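Adenosine deaminase (Burkholderia ambifaria, PDB 4GXW) is a zinc-dependent amidohydrolase of the adenosine and AMP deaminase family that probably deaminates a purine base or nucleoside. Local coordinates at residues P30-H35 against V110-F115. Residues are numbered along the deposited sequence; the frame is centred on the assembly and turned at random.
Sequences PKVELH and VRHAEF. With ZN (zinc ion), chain C.
The ring of P30 overlaps the guanidinium of R111. P30 CB sits over the centre of one face of the flat group, 3.5 Å above its plane. The extended R111 chain brings its guanidinium against P30 CB, and its NH1 forms a salt bridge with E356 of helix 343-371. Further along, L34 runs alongside E114 in the same direction. L34 CD2 rests against the carboxylate, 3.7 Å from E114 CD. That carboxylate is buried but well satisfied. Its OE2 takes a hydrogen bond of 2.7 Å from H112 NE2, in the plane of the histidine ring and through the anti lone pair. Its OE1 meets R238 in a salt bridge. On the sheet face opposite V32 and H112, K31 CB and E33 CB pack against the two methyls of V110. CG2 of V110 meets K31, while CG1, anti to the backbone N (chi1 176°), turns to E33. The E33 carboxylate is held by Y101 and T300.

Three backbone bonds join the parallel strands: R111 N to K31 O, E33 N to H112 O, and E114 N to E33 O, the last at 2.8 Å. Beyond them a water lies within hydrogen-bonding reach of L34 O and E114 O. H35 lies farther along, and its NE2 binds zinc at 2.2 Å. H37, H216, D301 and a water complete the site. This is the first parallel strand pair of a TIM barrel, with the metal-binding His-X-His of the amidohydrolases near the C-terminal end of the first strand.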
loop_
_atom_site.group_PDB
_atom_site.type_symbol
_atom_site.label_atom_id
_atom_site.label_comp_id
_atom_site.label_asym_id
_atom_site.label_seq_id
_atom_site.Cartn_x
_atom_site.Cartn_y
_atom_site.Cartn_z
ATOM N N PRO A 30 1.080 15.915 -5.843
ATOM C CA PRO A 30 2.281 15.182 -5.410
ATOM C C PRO A 30 1.888 14.154 -4.358
ATOM O O PRO A 30 1.037 14.448 -3.509
ATOM C CB PRO A 30 3.180 16.262 -4.802
ATOM C CG PRO A 30 2.280 17.435 -4.539
ATOM C CD PRO A 30 1.094 17.335 -5.452
ATOM N N LYS A 31 2.494 12.970 -4.417
ATOM C CA LYS A 31 2.079 11.863 -3.574
ATOM C C LYS A 31 3.231 11.092 -2.975
ATOM O O LYS A 31 4.319 10.996 -3.562
ATOM C CB LYS A 31 1.268 10.852 -4.398
ATOM C CG LYS A 31 0.014 11.400 -5.077
ATOM C CD LYS A 31 -0.549 10.386 -6.074
ATOM C CE LYS A 31 -1.654 10.975 -6.947
ATOM N NZ LYS A 31 -1.180 11.966 -7.980
ATOM N N VAL A 32 3.010 10.556 -1.780
ATOM C CA VAL A 32 3.785 9.407 -1.335
ATOM C C VAL A 32 2.858 8.202 -1.391
ATOM O O VAL A 32 1.629 8.336 -1.332
ATOM C CB VAL A 32 4.362 9.560 0.088
ATOM C CG1 VAL A 32 5.191 10.831 0.194
ATOM C CG2 VAL A 32 3.258 9.554 1.127
ATOM N N GLU A 33 3.450 7.024 -1.528
ATOM C CA GLU A 33 2.708 5.768 -1.387
ATOM C C GLU A 33 3.381 4.965 -0.276
ATOM O O GLU A 33 4.599 4.742 -0.312
ATOM C CB GLU A 33 2.656 4.953 -2.681
ATOM C CG GLU A 33 1.867 3.651 -2.520
ATOM C CD GLU A 33 1.236 3.163 -3.801
ATOM O OE1 GLU A 33 1.974 2.922 -4.790
ATOM O OE2 GLU A 33 -0.011 3.017 -3.823
ATOM N N LEU A 34 2.581 4.558 0.710
ATOM C CA LEU A 34 3.085 3.864 1.894
ATOM C C LEU A 34 2.535 2.454 2.038
ATOM O O LEU A 34 2.911 1.741 2.962
ATOM C CB LEU A 34 2.745 4.651 3.163
ATOM C CG LEU A 34 3.283 6.072 3.280
ATOM C CD1 LEU A 34 2.843 6.695 4.594
ATOM C CD2 LEU A 34 4.803 6.068 3.164
ATOM N N HIS A 35 1.636 2.050 1.141
ATOM C CA HIS A 35 0.988 0.741 1.235
ATOM C C HIS A 35 0.805 0.159 -0.156
ATOM O O HIS A 35 -0.189 0.431 -0.839
ATOM C CB HIS A 35 -0.360 0.848 1.971
ATOM C CG HIS A 35 -0.992 -0.474 2.306
ATOM N ND1 HIS A 35 -1.835 -0.634 3.386
ATOM C CD2 HIS A 35 -0.928 -1.687 1.700
ATOM C CE1 HIS A 35 -2.245 -1.892 3.441
ATOM N NE2 HIS A 35 -1.700 -2.558 2.433
ATOM N N VAL A 110 3.856 10.056 -7.807
ATOM C CA VAL A 110 4.394 9.529 -6.568
ATOM C C VAL A 110 5.879 9.881 -6.545
ATOM O O VAL A 110 6.633 9.496 -7.449
ATOM C CB VAL A 110 4.175 8.009 -6.441
ATOM C CG1 VAL A 110 4.841 7.498 -5.171
ATOM C CG2 VAL A 110 2.675 7.682 -6.434
ATOM N N ARG A 111 6.291 10.626 -5.523
ATOM C CA ARG A 111 7.672 11.090 -5.415
ATOM C C ARG A 111 8.486 10.226 -4.467
ATOM O O ARG A 111 9.716 10.260 -4.477
ATOM C CB ARG A 111 7.697 12.549 -4.980
ATOM C CG ARG A 111 7.082 13.445 -6.035
ATOM C CD ARG A 111 6.957 14.888 -5.599
ATOM N NE ARG A 111 6.430 15.714 -6.685
ATOM C CZ ARG A 111 6.166 17.012 -6.579
ATOM N NH1 ARG A 111 6.394 17.640 -5.438
ATOM N NH2 ARG A 111 5.686 17.683 -7.619
ATOM N N HIS A 112 7.781 9.434 -3.663
ATOM C CA HIS A 112 8.392 8.571 -2.667
ATOM C C HIS A 112 7.448 7.399 -2.436
ATOM O O HIS A 112 6.280 7.603 -2.095
ATOM C CB HIS A 112 8.612 9.352 -1.363
ATOM C CG HIS A 112 9.168 8.526 -0.246
ATOM N ND1 HIS A 112 10.513 8.255 -0.115
ATOM C CD2 HIS A 112 8.556 7.909 0.794
ATOM C CE1 HIS A 112 10.705 7.500 0.952
ATOM N NE2 HIS A 112 9.532 7.269 1.516
ATOM N N ALA A 113 7.952 6.181 -2.628
ATOM C CA ALA A 113 7.151 4.965 -2.473
ATOM C C ALA A 113 7.826 3.996 -1.512
ATOM O O ALA A 113 9.006 3.677 -1.672
ATOM C CB ALA A 113 6.934 4.278 -3.824
ATOM N N GLU A 114 7.079 3.511 -0.525
ATOM C CA GLU A 114 7.571 2.462 0.362
ATOM C C GLU A 114 6.704 1.249 0.095
ATOM O O GLU A 114 5.474 1.334 0.193
ATOM C CB GLU A 114 7.486 2.915 1.823
ATOM C CG GLU A 114 8.143 4.276 2.024
ATOM C CD GLU A 114 8.194 4.746 3.461
ATOM O OE1 GLU A 114 7.809 3.988 4.377
ATOM O OE2 GLU A 114 8.631 5.898 3.677
ATOM N N PHE A 115 7.336 0.135 -0.275
ATOM C CA PHE A 115 6.596 -1.030 -0.756
ATOM C C PHE A 115 6.989 -2.327 -0.062
ATOM O O PHE A 115 8.125 -2.477 0.405
ATOM C CB PHE A 115 6.678 -1.142 -2.290
ATOM C CG PHE A 115 8.073 -1.344 -2.829
ATOM C CD1 PHE A 115 8.904 -0.264 -3.094
ATOM C CD2 PHE A 115 8.547 -2.618 -3.095
ATOM C CE1 PHE A 115 10.193 -0.461 -3.618
ATOM C CE2 PHE A 115 9.819 -2.813 -3.614
ATOM C CZ PHE A 115 10.645 -1.735 -3.864
HETATM ZN ZN ZN C . -1.754 -4.680 2.017
HETATM O O HOH W 1 3.963 -0.600 1.233
HETATM O O HOH W 2 -3.609 -5.306 2.234
#